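Local coordinates for protein spherulin-4 (Aspergillus clavatus, PDB 5C5G) that probably hydrolyses glycosidic bonds in galactosaminogalactan as a (beta/alpha)-barrel glycoside hydrolase, its Aspergillus fumigatus relative being required for biosynthesis of that polymer, at residues Pro6-Phe11 against Asp226-Thr231; Val36-Val41 against Tyr68-Leu73. All blocks are in the same frame, centred on the assembly; numbering follows the deposited sequence.

Interaction 1 (Pro6-Phe11 against Asp226-Thr231); sequences PKSKVF and DEIFIT
K9 pairs with E227, and V10 with I228, where strands 9-11 and 227-230 run parallel at 49°. Three backbone bonds join them: K9 N to D226 O (2.7 Å), I228 N to K9 O (3.0 Å) and F11 N to I228 O (2.9 Å). Just before the second strand, D226 has CG anti to its backbone N (chi1 -170°), and its OD2 forms a salt bridge of 2.7 Å with K9 NZ, which comes on the syn side, tilted from the carboxylate plane. Lysine suits this place because its long chain reaches back to the carboxylate; on the way its CD lies 3.6 Å from CD of E227, the two chains crossing obliquely. The other oxygen of D226, OD1, is paired with R195, which also binds the carbonyl of K7. E227 turns its carboxylate into the barrel, where Y148 and S167 hold OE2 and T39 holds OE1. That OE1 also stands 4.0 Å from F11 CD1, at the ring edge. On the opposite face, I228 CD1 packs 3.6 Å from S8 OG, whose hydroxyl is bonded to A225. F11 O, buried with no hydrogen-bonding partner in the model, lies 3.1 Å from F229 CD1. Chemically, this closes the barrel between its first and last strands: a buried carboxylate gripped by three hydroxyls is probably stabilised as the anion, and K9 and R195, each bound to one oxygen of D226, probably share in neutralising it.

Interaction 2 (Val36-Val41 against Tyr68-Leu73); sequences VNFTVV and YENVRL
N70 reaches across to V36, its ND2 giving a hydrogen bond of 2.9 Å to V36 O, with the acceptor close to the amide plane; a weak second bond runs from ND2 to I30 O. CB of N70 points toward segment 36-41, and chi1 (58°) puts CG between the backbone N and the carbonyl carbon, within reach of V36. There the amide lies beside the F38 ring, the two planes 86° apart, with ND2 3.7 Å from F38 CE1 at the ring edge. V36 CG1 sits over one face of the same ring, toward the rim. The N70 carbonyl receives F38 N, so N70 grips the start of the other segment twice, at V36 by side chain and at F38 by backbone. Beyond it strands 38-41 and 71-73 run parallel at 25°, R72 N bonding F38 O at 2.8 Å and V40 N bonding R72 O at 2.9 Å. On the face of F38 and V40, branched aliphatic groups pack: L73 CD2 lies 3.8 Å from V40 CB, and V40 CG2 lies 4.2 Å from V71 CG1. I30 of helix 24-32 packs on F38 and V71. Further out, a type I turn from Y68 to V71 places N70. R72, on the other face, bends at chi2. R72 NH2 bonds E69 O at 2.7 Å and also V71 O, lying above both carbonyl planes, while NE pairs with D146. The contact thus joins the two strands of a beta-alpha-beta crossover through helix 56-66: apolar side chains face the helical layer, while arginine bonds tie the turn to the strand it leads into.

In the fold
Both contacts belong to the parallel eight-stranded barrel and are largely buried. Interaction 1 joins segments 215 residues apart and closes the ring; interaction 2 joins successive strands and lies, in sequence, inside the loop that interaction 1 closes. Strands 9-13 and 38-42 are neighbours, so the contacts touch directly: V10 O meets T39 N at 2.8 Å, a probable hydrogen bond, and V10 packs on V36. Their chemistry differs: interaction 1 carries a salt bridge and a carboxylate inside the barrel, with F11 near the N-acetylgalactosamine-binding Y15 and E172, whereas interaction 2 relies on apolar packing and an asparagine amide, its N37 edge being exposed.

Interaction 1 (Pro6-Phe11 against Asp226-Thr231)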
# COMPACT_ATOMS: atom_id res chain seq x y z
N PRO A 6 18.38 -4.25 -4.60
CA PRO A 6 17.77 -4.09 -3.28
C PRO A 6 16.40 -4.78 -3.17
O PRO A 6 15.62 -4.74 -4.11
CB PRO A 6 17.61 -2.58 -3.14
CG PRO A 6 18.50 -1.97 -4.16
CD PRO A 6 18.70 -2.97 -5.25
N LYS A 7 16.16 -5.42 -2.04
CA LYS A 7 14.87 -6.00 -1.76
C LYS A 7 13.81 -4.92 -1.57
O LYS A 7 14.09 -3.82 -1.05
CB LYS A 7 14.98 -6.86 -0.50
CG LYS A 7 13.86 -7.87 -0.34
CD LYS A 7 14.28 -9.25 -0.83
CE LYS A 7 13.20 -10.30 -0.54
NZ LYS A 7 13.32 -10.94 0.81
N SER A 8 12.60 -5.25 -1.98
CA SER A 8 11.43 -4.41 -1.80
C SER A 8 10.33 -5.21 -1.13
O SER A 8 10.28 -6.45 -1.21
CB SER A 8 10.93 -3.89 -3.13
OG SER A 8 11.91 -3.05 -3.74
N LYS A 9 9.44 -4.48 -0.48
CA LYS A 9 8.20 -5.03 0.04
C LYS A 9 7.19 -5.18 -1.08
O LYS A 9 7.14 -4.35 -1.98
CB LYS A 9 7.63 -4.10 1.10
CG LYS A 9 8.58 -3.85 2.26
CD LYS A 9 8.05 -2.78 3.20
CE LYS A 9 9.02 -2.47 4.34
NZ LYS A 9 10.38 -2.10 3.84
N VAL A 10 6.37 -6.21 -0.98
CA VAL A 10 5.22 -6.34 -1.86
C VAL A 10 4.09 -5.47 -1.31
O VAL A 10 3.64 -5.68 -0.18
CB VAL A 10 4.77 -7.81 -1.99
CG1 VAL A 10 3.49 -7.91 -2.78
CG2 VAL A 10 5.87 -8.65 -2.64
N PHE A 11 3.69 -4.48 -2.08
CA PHE A 11 2.59 -3.59 -1.71
C PHE A 11 1.32 -4.16 -2.31
O PHE A 11 1.29 -4.49 -3.50
CB PHE A 11 2.86 -2.21 -2.26
CG PHE A 11 1.83 -1.22 -1.89
CD1 PHE A 11 1.78 -0.69 -0.62
CD2 PHE A 11 0.90 -0.82 -2.81
CE1 PHE A 11 0.80 0.24 -0.29
CE2 PHE A 11 -0.07 0.09 -2.48
CZ PHE A 11 -0.12 0.61 -1.23
N ASP A 226 11.02 0.98 -2.62
CA ASP A 226 11.10 -0.06 -1.60
C ASP A 226 9.78 -0.79 -1.40
O ASP A 226 9.76 -1.78 -0.67
CB ASP A 226 11.55 0.55 -0.28
CG ASP A 226 11.90 -0.49 0.77
OD1 ASP A 226 12.78 -1.34 0.50
OD2 ASP A 226 11.33 -0.42 1.89
N GLU A 227 8.70 -0.34 -2.03
CA GLU A 227 7.43 -1.08 -2.01
C GLU A 227 6.87 -1.06 -3.41
O GLU A 227 6.90 -0.02 -4.06
CB GLU A 227 6.42 -0.50 -1.01
CG GLU A 227 7.05 -0.10 0.31
CD GLU A 227 6.15 -0.18 1.52
OE1 GLU A 227 5.19 -0.98 1.50
OE2 GLU A 227 6.44 0.54 2.49
N ILE A 228 6.39 -2.21 -3.89
CA ILE A 228 6.01 -2.36 -5.30
C ILE A 228 4.77 -3.24 -5.44
O ILE A 228 4.68 -4.29 -4.82
CB ILE A 228 7.15 -3.03 -6.09
CG1 ILE A 228 8.44 -2.23 -5.95
CG2 ILE A 228 6.75 -3.20 -7.54
CD1 ILE A 228 9.65 -2.92 -6.54
N PHE A 229 3.85 -2.79 -6.29
CA PHE A 229 2.76 -3.63 -6.78
C PHE A 229 2.80 -3.59 -8.30
O PHE A 229 2.84 -2.50 -8.89
CB PHE A 229 1.41 -3.10 -6.33
CG PHE A 229 0.23 -3.94 -6.75
CD1 PHE A 229 0.11 -5.25 -6.32
CD2 PHE A 229 -0.77 -3.40 -7.55
CE1 PHE A 229 -1.00 -6.02 -6.71
CE2 PHE A 229 -1.87 -4.17 -7.93
CZ PHE A 229 -1.98 -5.46 -7.51
N ILE A 230 2.82 -4.76 -8.93
CA ILE A 230 2.77 -4.88 -10.39
C ILE A 230 1.68 -5.88 -10.72
O ILE A 230 1.63 -6.95 -10.12
CB ILE A 230 4.11 -5.36 -10.96
CG1 ILE A 230 5.15 -4.26 -10.80
CG2 ILE A 230 3.97 -5.74 -12.43
CD1 ILE A 230 6.59 -4.69 -11.09
N THR A 231 0.80 -5.52 -11.66
CA THR A 231 -0.23 -6.44 -12.10
C THR A 231 -0.52 -6.29 -13.58
O THR A 231 -0.38 -5.21 -14.17
CB THR A 231 -1.53 -6.25 -11.31
OG1 THR A 231 -2.48 -7.21 -11.80
CG2 THR A 231 -2.10 -4.85 -11.44

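Interaction 2 (Val36-Val41 against Tyr68-Leu73)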
# COMPACT_ATOMS: atom_id res chain seq x y z
N VAL A 36 9.55 -12.57 2.48
CA VAL A 36 9.07 -11.37 1.81
C VAL A 36 8.16 -10.63 2.76
O VAL A 36 7.33 -11.24 3.44
CB VAL A 36 8.31 -11.72 0.51
CG1 VAL A 36 7.64 -10.49 -0.09
CG2 VAL A 36 9.27 -12.31 -0.48
N ASN A 37 8.32 -9.31 2.85
CA ASN A 37 7.42 -8.46 3.62
C ASN A 37 6.32 -7.90 2.75
O ASN A 37 6.60 -7.41 1.64
CB ASN A 37 8.21 -7.33 4.27
CG ASN A 37 9.21 -7.84 5.27
OD1 ASN A 37 8.90 -8.75 6.04
ND2 ASN A 37 10.41 -7.29 5.26
N PHE A 38 5.10 -7.97 3.25
CA PHE A 38 3.91 -7.55 2.53
C PHE A 38 3.26 -6.39 3.27
O PHE A 38 2.99 -6.49 4.47
CB PHE A 38 2.90 -8.69 2.43
CG PHE A 38 3.36 -9.86 1.59
CD1 PHE A 38 4.19 -10.83 2.12
CD2 PHE A 38 2.94 -9.99 0.29
CE1 PHE A 38 4.60 -11.91 1.36
CE2 PHE A 38 3.36 -11.07 -0.48
CZ PHE A 38 4.18 -12.03 0.07
N THR A 39 2.99 -5.32 2.55
CA THR A 39 2.23 -4.19 3.07
C THR A 39 0.86 -4.30 2.44
O THR A 39 0.76 -4.19 1.21
CB THR A 39 2.86 -2.86 2.67
OG1 THR A 39 4.18 -2.80 3.22
CG2 THR A 39 2.04 -1.69 3.20
N VAL A 40 -0.18 -4.51 3.23
CA VAL A 40 -1.48 -4.87 2.69
C VAL A 40 -2.50 -3.83 3.13
O VAL A 40 -2.76 -3.68 4.32
CB VAL A 40 -1.88 -6.26 3.18
CG1 VAL A 40 -3.26 -6.64 2.66
CG2 VAL A 40 -0.84 -7.30 2.76
N VAL A 41 -3.07 -3.12 2.17
CA VAL A 41 -4.08 -2.11 2.49
C VAL A 41 -5.45 -2.75 2.41
O VAL A 41 -5.82 -3.32 1.38
CB VAL A 41 -4.04 -0.95 1.50
CG1 VAL A 41 -5.05 0.10 1.90
CG2 VAL A 41 -2.63 -0.36 1.43
N TYR A 68 0.06 -13.45 10.25
CA TYR A 68 1.37 -13.67 9.63
C TYR A 68 2.32 -12.54 9.98
O TYR A 68 2.01 -11.37 9.78
CB TYR A 68 1.22 -13.74 8.11
CG TYR A 68 0.55 -15.00 7.63
CD1 TYR A 68 1.29 -16.14 7.38
CD2 TYR A 68 -0.81 -15.04 7.42
CE1 TYR A 68 0.69 -17.30 6.93
CE2 TYR A 68 -1.43 -16.20 6.98
CZ TYR A 68 -0.67 -17.32 6.74
OH TYR A 68 -1.28 -18.48 6.30
N GLU A 69 3.50 -12.90 10.46
CA GLU A 69 4.45 -11.92 10.95
C GLU A 69 5.03 -11.05 9.84
O GLU A 69 5.51 -9.95 10.11
CB GLU A 69 5.59 -12.62 11.70
N ASN A 70 4.99 -11.55 8.60
CA ASN A 70 5.52 -10.79 7.46
C ASN A 70 4.47 -9.96 6.75
O ASN A 70 4.72 -9.45 5.66
CB ASN A 70 6.23 -11.71 6.46
CG ASN A 70 5.34 -12.82 5.91
OD1 ASN A 70 4.47 -13.34 6.60
ND2 ASN A 70 5.58 -13.21 4.66
N VAL A 71 3.32 -9.78 7.39
CA VAL A 71 2.27 -8.92 6.87
C VAL A 71 2.13 -7.69 7.75
O VAL A 71 2.13 -7.79 8.98
CB VAL A 71 0.91 -9.66 6.89
CG1 VAL A 71 -0.28 -8.72 6.65
CG2 VAL A 71 0.93 -10.79 5.87
N ARG A 72 1.99 -6.54 7.11
CA ARG A 72 1.63 -5.31 7.79
C ARG A 72 0.38 -4.76 7.16
O ARG A 72 0.41 -4.23 6.05
CB ARG A 72 2.76 -4.29 7.69
CG ARG A 72 4.02 -4.68 8.44
CD ARG A 72 3.79 -4.79 9.95
NE ARG A 72 5.02 -5.18 10.65
CZ ARG A 72 5.38 -6.44 10.87
NH1 ARG A 72 6.51 -6.70 11.52
NH2 ARG A 72 4.61 -7.44 10.46
N LEU A 73 -0.74 -4.92 7.86
CA LEU A 73 -2.01 -4.41 7.41
C LEU A 73 -2.11 -2.92 7.69
O LEU A 73 -1.71 -2.44 8.75
CB LEU A 73 -3.17 -5.08 8.14
CG LEU A 73 -3.35 -6.56 7.84
CD1 LEU A 73 -4.40 -7.15 8.74
CD2 LEU A 73 -3.74 -6.81 6.41